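Long-range contacts in phenol hydroxylase component phN (Pseudomonas stutzeri, PDB 3U52), which probably hydroxylates phenols as the large, diiron-bearing subunit of a multicomponent bacterial monooxygenase of the methane/phenol/alkene hydroxylase family: residues S89-N95 / M283-K287; M358-S362 / R374-E378. One frame throughout, in Å; residues are numbered along the deposited sequence.

Contact 1 of 2, residues S89-N95 / M283-K287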
ATOM      1  N   SER A  89       4.521  21.579  -2.457  1.00 23.73           N
ATOM      2  CA  SER A  89       4.501  22.988  -2.020  1.00 24.81           C
ATOM      3  C   SER A  89       4.482  23.977  -3.225  1.00 25.50           C
ATOM      4  O   SER A  89       3.711  24.956  -3.219  1.00 25.54           O
ATOM      5  CB  SER A  89       5.690  23.262  -1.104  1.00 24.29           C
ATOM      6  OG  SER A  89       6.889  22.834  -1.750  1.00 24.50           O
ATOM      7  N   ASP A  90       5.301  23.691  -4.243  1.00 24.83           N
ATOM      8  CA  ASP A  90       5.495  24.562  -5.438  1.00 25.06           C
ATOM      9  C   ASP A  90       6.307  23.788  -6.452  1.00 23.75           C
ATOM     10  O   ASP A  90       7.142  22.959  -6.073  1.00 24.09           O
ATOM     11  CB  ASP A  90       6.301  25.822  -5.063  1.00 27.13           C
ATOM     12  CG  ASP A  90       6.414  26.811  -6.232  1.00 31.40           C
ATOM     13  OD1 ASP A  90       7.458  26.857  -6.893  1.00 33.87           O
ATOM     14  OD2 ASP A  90       5.404  27.474  -6.541  1.00 36.60           O
ATOM     15  N   ALA A  91       6.085  24.049  -7.738  1.00 23.03           N
ATOM     16  CA  ALA A  91       6.784  23.330  -8.793  1.00 21.97           C
ATOM     17  C   ALA A  91       8.317  23.565  -8.755  1.00 21.54           C
ATOM     18  O   ALA A  91       9.051  22.737  -9.308  1.00 22.23           O
ATOM     19  CB  ALA A  91       6.238  23.673 -10.140  1.00 21.49           C
ATOM     20  N   ARG A  92       8.789  24.640  -8.092  1.00 20.97           N
ATOM     21  CA  ARG A  92      10.241  24.854  -7.927  1.00 21.43           C
ATOM     22  C   ARG A  92      10.852  23.608  -7.293  1.00 19.84           C
ATOM     23  O   ARG A  92      12.005  23.254  -7.565  1.00 21.21           O
ATOM     24  CB  ARG A  92      10.595  26.073  -7.046  1.00 20.64           C
ATOM     25  CG  ARG A  92      10.314  27.438  -7.718  1.00 25.94           C
ATOM     26  CD  ARG A  92      10.677  28.642  -6.796  1.00 28.09           C
ATOM     27  NE  ARG A  92      10.022  28.519  -5.487  1.00 36.05           N
ATOM     28  CZ  ARG A  92      10.297  29.242  -4.389  1.00 41.55           C
ATOM     29  NH1 ARG A  92      11.266  30.167  -4.404  1.00 44.46           N
ATOM     30  NH2 ARG A  92       9.615  29.029  -3.248  1.00 40.39           N
ATOM     31  N   TYR A  93      10.081  22.957  -6.415  1.00 20.60           N
ATOM     32  CA  TYR A  93      10.563  21.783  -5.662  1.00 19.55           C
ATOM     33  C   TYR A  93      10.997  20.673  -6.602  1.00 19.43           C
ATOM     34  O   TYR A  93      11.911  19.919  -6.268  1.00 20.32           O
ATOM     35  CB  TYR A  93       9.459  21.254  -4.699  1.00 19.55           C
ATOM     36  CG  TYR A  93       9.764  19.855  -4.146  1.00 20.31           C
ATOM     37  CD1 TYR A  93      10.606  19.674  -3.019  1.00 21.21           C
ATOM     38  CD2 TYR A  93       9.265  18.714  -4.768  1.00 22.94           C
ATOM     39  CE1 TYR A  93      10.884  18.396  -2.528  1.00 19.74           C
ATOM     40  CE2 TYR A  93       9.540  17.443  -4.294  1.00 19.59           C
ATOM     41  CZ  TYR A  93      10.322  17.282  -3.184  1.00 23.66           C
ATOM     42  OH  TYR A  93      10.577  15.981  -2.786  1.00 23.85           O
ATOM     43  N   VAL A  94      10.352  20.533  -7.764  1.00 19.12           N
ATOM     44  CA  VAL A  94      10.633  19.400  -8.641  1.00 19.13           C
ATOM     45  C   VAL A  94      12.110  19.461  -9.166  1.00 20.06           C
ATOM     46  O   VAL A  94      12.694  18.423  -9.500  1.00 17.89           O
ATOM     47  CB  VAL A  94       9.620  19.292  -9.758  1.00 20.53           C
ATOM     48  CG1 VAL A  94       9.884  18.067 -10.680  1.00 22.01           C
ATOM     49  CG2 VAL A  94       8.200  19.240  -9.154  1.00 21.25           C
ATOM     50  N   ASN A  95      12.704  20.648  -9.158  1.00 19.03           N
ATOM     51  CA  ASN A  95      14.121  20.781  -9.498  1.00 20.14           C
ATOM     52  C   ASN A  95      15.090  19.975  -8.637  1.00 19.75           C
ATOM     53  O   ASN A  95      16.111  19.532  -9.143  1.00 20.56           O
ATOM     54  CB  ASN A  95      14.479  22.252  -9.607  1.00 20.57           C
ATOM     55  CG  ASN A  95      13.689  22.916 -10.748  1.00 20.61           C
ATOM     56  OD1 ASN A  95      13.972  22.682 -11.910  1.00 19.91           O
ATOM     57  ND2 ASN A  95      12.658  23.667 -10.407  1.00 22.29           N
ATOM     58  N   MET A 283      16.664  24.982  -3.323  1.00 22.66           N
ATOM     59  CA  MET A 283      15.669  24.335  -4.158  1.00 25.29           C
ATOM     60  C   MET A 283      14.391  23.908  -3.414  1.00 25.71           C
ATOM     61  O   MET A 283      13.373  23.642  -4.065  1.00 27.95           O
ATOM     62  CB  MET A 283      16.251  23.171  -4.945  1.00 24.79           C
ATOM     63  CG  MET A 283      17.392  23.545  -5.915  1.00 27.50           C
ATOM     64  SD  MET A 283      17.702  22.024  -6.809  1.00 31.80           S
ATOM     65  CE  MET A 283      18.442  22.550  -8.312  1.00 32.82           C
ATOM     66  N   LEU A 284      14.442  23.842  -2.087  1.00 25.35           N
ATOM     67  CA  LEU A 284      13.251  23.467  -1.308  1.00 24.80           C
ATOM     68  C   LEU A 284      12.424  24.711  -0.917  1.00 24.88           C
ATOM     69  O   LEU A 284      12.947  25.586  -0.228  1.00 25.05           O
ATOM     70  CB  LEU A 284      13.646  22.668  -0.051  1.00 23.66           C
ATOM     71  CG  LEU A 284      14.498  21.398  -0.224  1.00 23.77           C
ATOM     72  CD1 LEU A 284      14.928  20.859   1.137  1.00 22.98           C
ATOM     73  CD2 LEU A 284      13.748  20.323  -1.036  1.00 20.99           C
ATOM     74  N   PRO A 285      11.159  24.811  -1.405  1.00 25.22           N
ATOM     75  CA  PRO A 285      10.275  25.913  -0.998  1.00 24.34           C
ATOM     76  C   PRO A 285      10.100  26.020   0.525  1.00 24.24           C
ATOM     77  O   PRO A 285      10.279  27.126   1.081  1.00 23.12           O
ATOM     78  CB  PRO A 285       8.947  25.587  -1.716  1.00 23.76           C
ATOM     79  CG  PRO A 285       9.387  24.877  -2.971  1.00 23.87           C
ATOM     80  CD  PRO A 285      10.541  23.993  -2.490  1.00 24.13           C
ATOM     81  N   ASN A 286       9.777  24.889   1.182  1.00 23.18           N
ATOM     82  CA  ASN A 286       9.815  24.804   2.655  1.00 23.67           C
ATOM     83  C   ASN A 286      11.118  24.198   3.128  1.00 23.19           C
ATOM     84  O   ASN A 286      11.438  23.062   2.740  1.00 22.35           O
ATOM     85  CB  ASN A 286       8.601  24.030   3.234  1.00 23.11           C
ATOM     86  CG  ASN A 286       7.283  24.548   2.676  1.00 25.43           C
ATOM     87  OD1 ASN A 286       7.103  25.762   2.556  1.00 28.47           O
ATOM     88  ND2 ASN A 286       6.383  23.657   2.306  1.00 19.90           N
ATOM     89  N   LYS A 287      11.831  24.945   3.992  1.00 22.97           N
ATOM     90  CA  LYS A 287      13.180  24.599   4.421  1.00 24.68           C
ATOM     91  C   LYS A 287      13.134  23.614   5.580  1.00 25.76           C
ATOM     92  O   LYS A 287      12.254  23.711   6.441  1.00 26.99           O
ATOM     93  CB  LYS A 287      13.971  25.846   4.885  1.00 24.08           C
ATOM     94  CG  LYS A 287      13.959  27.063   3.947  1.00 23.12           C
ATOM     95  CD  LYS A 287      14.661  26.810   2.569  1.00 23.04           C
ATOM     96  CE  LYS A 287      14.391  27.995   1.612  1.00 20.55           C
ATOM     97  NZ  LYS A 287      14.900  27.677   0.199  1.00 25.81           N
TER
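Tyr93 and Leu284 bring the two backbones to 5.4 Å between their CA atoms, where the turn leading into helix 94-103 meets the irregular loop that follows helix 254-283. That turn is an Asx turn: Asp90 OD1 accepts from Arg92 N at 2.9 Å, the donor lying 43° out of the carboxylate plane. The contact joins the approach to one helix and the exit from another in the hydroxylase's largely helical fold. Pro285 is its wedge: Ser89 OG sits against CB, 3.4 Å from Pro285 CB, and against CG; Arg92 NH2 approaches CB, CG also faces Asp90 CB, and Pro285 CD comes to 3.7 Å from Tyr93 CB. Arg92 and Pro285 run past each other in opposite directions, the guanidinium meeting the ring obliquely before continuing to a salt bridge with Glu357, which also pairs with Lys287. With CG of Tyr93 anti to the backbone N (chi1 166°), the phenol ring lies alongside Leu284, both side chains pointing the same way; Leu284 CD2 touches the ring edge at Tyr93 CE1, 3.8 Å away, and Tyr93 OH goes on to Asp219. Ser89 OG hydrogen-bonds to Asn217 OD1, while the Asn286 amide gives its ND2 to Tyr216 O and rests against Ser89 CB. Met283 O, buried here, has no polar partner in the model. Beyond it the Met283 side chain extends toward Asn95, whose ND2 hydrogen-bonds to Arg92 O at 2.9 Å; the thioether ends beside the Asn95 backbone, with Met283 SD 3.8 Å from Asn95 O.

Contact 2 of 2, residues M358-S362 / R374-E378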
ATOM      1  N   MET A 358      15.431  34.801   1.496  1.00 26.87           N
ATOM      2  CA  MET A 358      16.609  35.575   1.803  1.00 25.50           C
ATOM      3  C   MET A 358      16.730  36.011   3.253  1.00 25.21           C
ATOM      4  O   MET A 358      17.847  35.996   3.808  1.00 23.89           O
ATOM      5  CB  MET A 358      16.718  36.751   0.855  1.00 27.20           C
ATOM      6  CG  MET A 358      17.402  36.326  -0.482  1.00 29.07           C
ATOM      7  SD  MET A 358      17.513  37.539  -1.734  1.00 37.42           S
ATOM      8  CE  MET A 358      18.630  38.780  -1.092  1.00 38.97           C
ATOM      9  N   ASP A 359      15.617  36.413   3.879  1.00 23.09           N
ATOM     10  CA  ASP A 359      15.668  36.717   5.323  1.00 24.65           C
ATOM     11  C   ASP A 359      15.973  35.464   6.155  1.00 22.54           C
ATOM     12  O   ASP A 359      16.692  35.548   7.147  1.00 22.81           O
ATOM     13  CB  ASP A 359      14.382  37.410   5.810  1.00 25.44           C
ATOM     14  CG  ASP A 359      14.078  38.712   5.041  1.00 30.59           C
ATOM     15  OD1 ASP A 359      14.975  39.265   4.356  1.00 32.45           O
ATOM     16  OD2 ASP A 359      12.907  39.162   5.100  1.00 37.77           O
ATOM     17  N   TRP A 360      15.446  34.301   5.749  1.00 23.02           N
ATOM     18  CA  TRP A 360      15.844  32.998   6.373  1.00 23.19           C
ATOM     19  C   TRP A 360      17.341  32.773   6.203  1.00 23.37           C
ATOM     20  O   TRP A 360      18.041  32.419   7.134  1.00 23.45           O
ATOM     21  CB  TRP A 360      15.052  31.832   5.756  1.00 23.88           C
ATOM     22  CG  TRP A 360      15.408  30.409   6.275  1.00 23.68           C
ATOM     23  CD1 TRP A 360      14.897  29.793   7.367  1.00 26.32           C
ATOM     24  CD2 TRP A 360      16.311  29.465   5.670  1.00 24.48           C
ATOM     25  NE1 TRP A 360      15.428  28.507   7.503  1.00 26.82           N
ATOM     26  CE2 TRP A 360      16.298  28.290   6.466  1.00 25.77           C
ATOM     27  CE3 TRP A 360      17.108  29.486   4.514  1.00 23.07           C
ATOM     28  CZ2 TRP A 360      17.068  27.167   6.157  1.00 23.97           C
ATOM     29  CZ3 TRP A 360      17.899  28.347   4.210  1.00 23.54           C
ATOM     30  CH2 TRP A 360      17.856  27.214   5.023  1.00 22.54           C
ATOM     31  N   MET A 361      17.856  33.016   5.001  1.00 24.71           N
ATOM     32  CA  MET A 361      19.332  32.945   4.790  1.00 25.45           C
ATOM     33  C   MET A 361      20.208  33.859   5.658  1.00 24.93           C
ATOM     34  O   MET A 361      21.234  33.404   6.145  1.00 23.63           O
ATOM     35  CB  MET A 361      19.694  33.160   3.321  1.00 26.05           C
ATOM     36  CG  MET A 361      20.169  31.907   2.645  1.00 32.10           C
ATOM     37  SD  MET A 361      19.116  31.361   1.328  1.00 45.68           S
ATOM     38  CE  MET A 361      19.265  32.646   0.123  1.00 40.08           C
ATOM     39  N   SER A 362      19.802  35.126   5.834  1.00 24.72           N
ATOM     40  CA  SER A 362      20.472  36.081   6.734  1.00 25.92           C
ATOM     41  C   SER A 362      20.580  35.542   8.187  1.00 26.83           C
ATOM     42  O   SER A 362      21.626  35.644   8.829  1.00 28.36           O
ATOM     43  CB  SER A 362      19.680  37.397   6.752  1.00 25.70           C
ATOM     44  OG  SER A 362      19.573  37.949   5.464  1.00 27.06           O
ATOM     45  N   ARG A 374      23.704  38.338  -0.503  1.00 22.28           N
ATOM     46  CA  ARG A 374      22.534  39.194  -0.719  1.00 23.03           C
ATOM     47  C   ARG A 374      22.749  40.236  -1.856  1.00 22.99           C
ATOM     48  O   ARG A 374      21.893  40.367  -2.707  1.00 23.44           O
ATOM     49  CB  ARG A 374      22.106  39.857   0.605  1.00 22.88           C
ATOM     50  CG  ARG A 374      20.796  40.685   0.531  1.00 24.67           C
ATOM     51  CD  ARG A 374      20.474  41.255   1.906  1.00 27.27           C
ATOM     52  NE  ARG A 374      19.812  40.284   2.766  1.00 23.48           N
ATOM     53  CZ  ARG A 374      18.508  39.995   2.689  1.00 28.02           C
ATOM     54  NH1 ARG A 374      17.755  40.586   1.776  1.00 22.60           N
ATOM     55  NH2 ARG A 374      17.951  39.105   3.525  1.00 25.93           N
ATOM     56  N   PRO A 375      23.902  40.950  -1.880  1.00 23.20           N
ATOM     57  CA  PRO A 375      24.128  41.927  -2.957  1.00 23.72           C
ATOM     58  C   PRO A 375      24.131  41.305  -4.373  1.00 22.59           C
ATOM     59  O   PRO A 375      23.759  41.960  -5.319  1.00 20.99           O
ATOM     60  CB  PRO A 375      25.507  42.506  -2.657  1.00 24.47           C
ATOM     61  CG  PRO A 375      25.956  41.930  -1.349  1.00 24.82           C
ATOM     62  CD  PRO A 375      24.988  40.933  -0.872  1.00 23.64           C
ATOM     63  N   ARG A 376      24.519  40.028  -4.490  1.00 21.23           N
ATOM     64  CA  ARG A 376      24.478  39.338  -5.773  1.00 19.78           C
ATOM     65  C   ARG A 376      23.053  39.262  -6.251  1.00 21.50           C
ATOM     66  O   ARG A 376      22.799  39.550  -7.417  1.00 22.31           O
ATOM     67  CB  ARG A 376      24.991  37.912  -5.661  1.00 19.32           C
ATOM     68  CG  ARG A 376      26.392  37.815  -5.139  1.00 17.16           C
ATOM     69  CD  ARG A 376      26.878  36.317  -5.169  1.00 18.98           C
ATOM     70  NE  ARG A 376      28.295  36.335  -4.792  1.00 23.26           N
ATOM     71  CZ  ARG A 376      29.151  35.351  -5.016  1.00 23.48           C
ATOM     72  NH1 ARG A 376      28.738  34.211  -5.611  1.00 19.56           N
ATOM     73  NH2 ARG A 376      30.414  35.513  -4.623  1.00 20.03           N
ATOM     74  N   TYR A 377      22.143  38.819  -5.376  1.00 21.30           N
ATOM     75  CA  TYR A 377      20.719  38.677  -5.751  1.00 22.28           C
ATOM     76  C   TYR A 377      20.075  40.062  -6.008  1.00 21.96           C
ATOM     77  O   TYR A 377      19.259  40.206  -6.908  1.00 22.25           O
ATOM     78  CB  TYR A 377      19.956  37.843  -4.706  1.00 23.38           C
ATOM     79  CG  TYR A 377      20.592  36.442  -4.503  1.00 21.70           C
ATOM     80  CD1 TYR A 377      20.715  35.545  -5.575  1.00 27.01           C
ATOM     81  CD2 TYR A 377      21.084  36.040  -3.254  1.00 26.12           C
ATOM     82  CE1 TYR A 377      21.343  34.270  -5.400  1.00 25.94           C
ATOM     83  CE2 TYR A 377      21.702  34.788  -3.068  1.00 22.09           C
ATOM     84  CZ  TYR A 377      21.830  33.926  -4.145  1.00 24.36           C
ATOM     85  OH  TYR A 377      22.426  32.706  -3.959  1.00 25.41           O
ATOM     86  N   GLU A 378      20.496  41.082  -5.262  1.00 21.69           N
ATOM     87  CA  GLU A 378      20.019  42.445  -5.547  1.00 23.20           C
ATOM     88  C   GLU A 378      20.356  42.862  -6.998  1.00 23.29           C
ATOM     89  O   GLU A 378      19.461  43.274  -7.762  1.00 23.23           O
ATOM     90  CB  GLU A 378      20.550  43.418  -4.513  1.00 23.55           C
ATOM     91  CG  GLU A 378      20.079  43.073  -3.108  1.00 25.75           C
ATOM     92  CD  GLU A 378      20.598  44.040  -2.054  1.00 33.87           C
ATOM     93  OE1 GLU A 378      20.064  44.037  -0.909  1.00 35.72           O
ATOM     94  OE2 GLU A 378      21.531  44.809  -2.361  1.00 35.29           O
TER
HETATM   95  O   HOH W   1      14.867  39.842   1.745  1.00 36.10           O
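Arg374 starts out extended, with CG anti to the backbone N (chi1 -175°), then bends at chi3 to turn its guanidinium toward Met358, Asp359 and Ser362. The motif is an antiparallel helical hairpin in which helices 355-364 and 369-385 are bridged by long side chains: the axes of the two short segments stay 12.0 Å apart, at 162° between their directions. One nitrogen, Arg374 NH2, serves two acceptors. Its bond to Ser362 OG is short and nearly straight, 2.8 Å from Arg374 NH2 with the oxygen in the guanidinium plane. The other bond forms a salt bridge with the anti lone pair of Asp359 OD1, 3.1 Å from Arg374 NH2 and bent to 145°, with the oxygen tilted from the guanidinium plane. Water 1 closes a second route between the same side chains, donating to Asp359 OD1 and accepting from Arg374 NH1. Asp370 pairs with Arg374 NE and also bonds to Ser362 OG. Together with the water at NH1 and the two acceptors at NH2, this grips all three nitrogens, which probably fixes the rotation of the guanidinium. Met358 lies between the helices. Its CE lies over one guanidinium face, and Met358 CE is pressed to 3.3 Å from Arg374 CG, a tight approach. Met358 SD makes an oblique Met-aromatic contact with Tyr377, 5.1 Å from the ring centroid. The phenol itself reaches helix 254-283, where Tyr377 OH hydrogen-bonds with Tyr282 OH; closer to the backbone, Tyr377 CB packs 3.9 Å from Met358 SD.

How the contacts relate
Contact 1 closes before contact 2 opens along the chain, and their centres are about 18 Å apart on the same side of the chain's centre. Contact 1 ties the residues leading into helix 94-103 to the loop leaving helix 254-283, spanning 187 mostly helical residues; in contact 2 only 11 residues lie between the two segments. They touch directly where Lys287 CB packs 3.6 Å from Trp360 CZ2. Helix 254-283 is common to both: it runs into the loop of contact 1, and Trp360 and Met361 of helix 355-364 pack on its Asp281 and Tyr282, while Glu357 pairs with charges of contact 1. Together they connect the hairpin, far from the chain's centre, to contact 1.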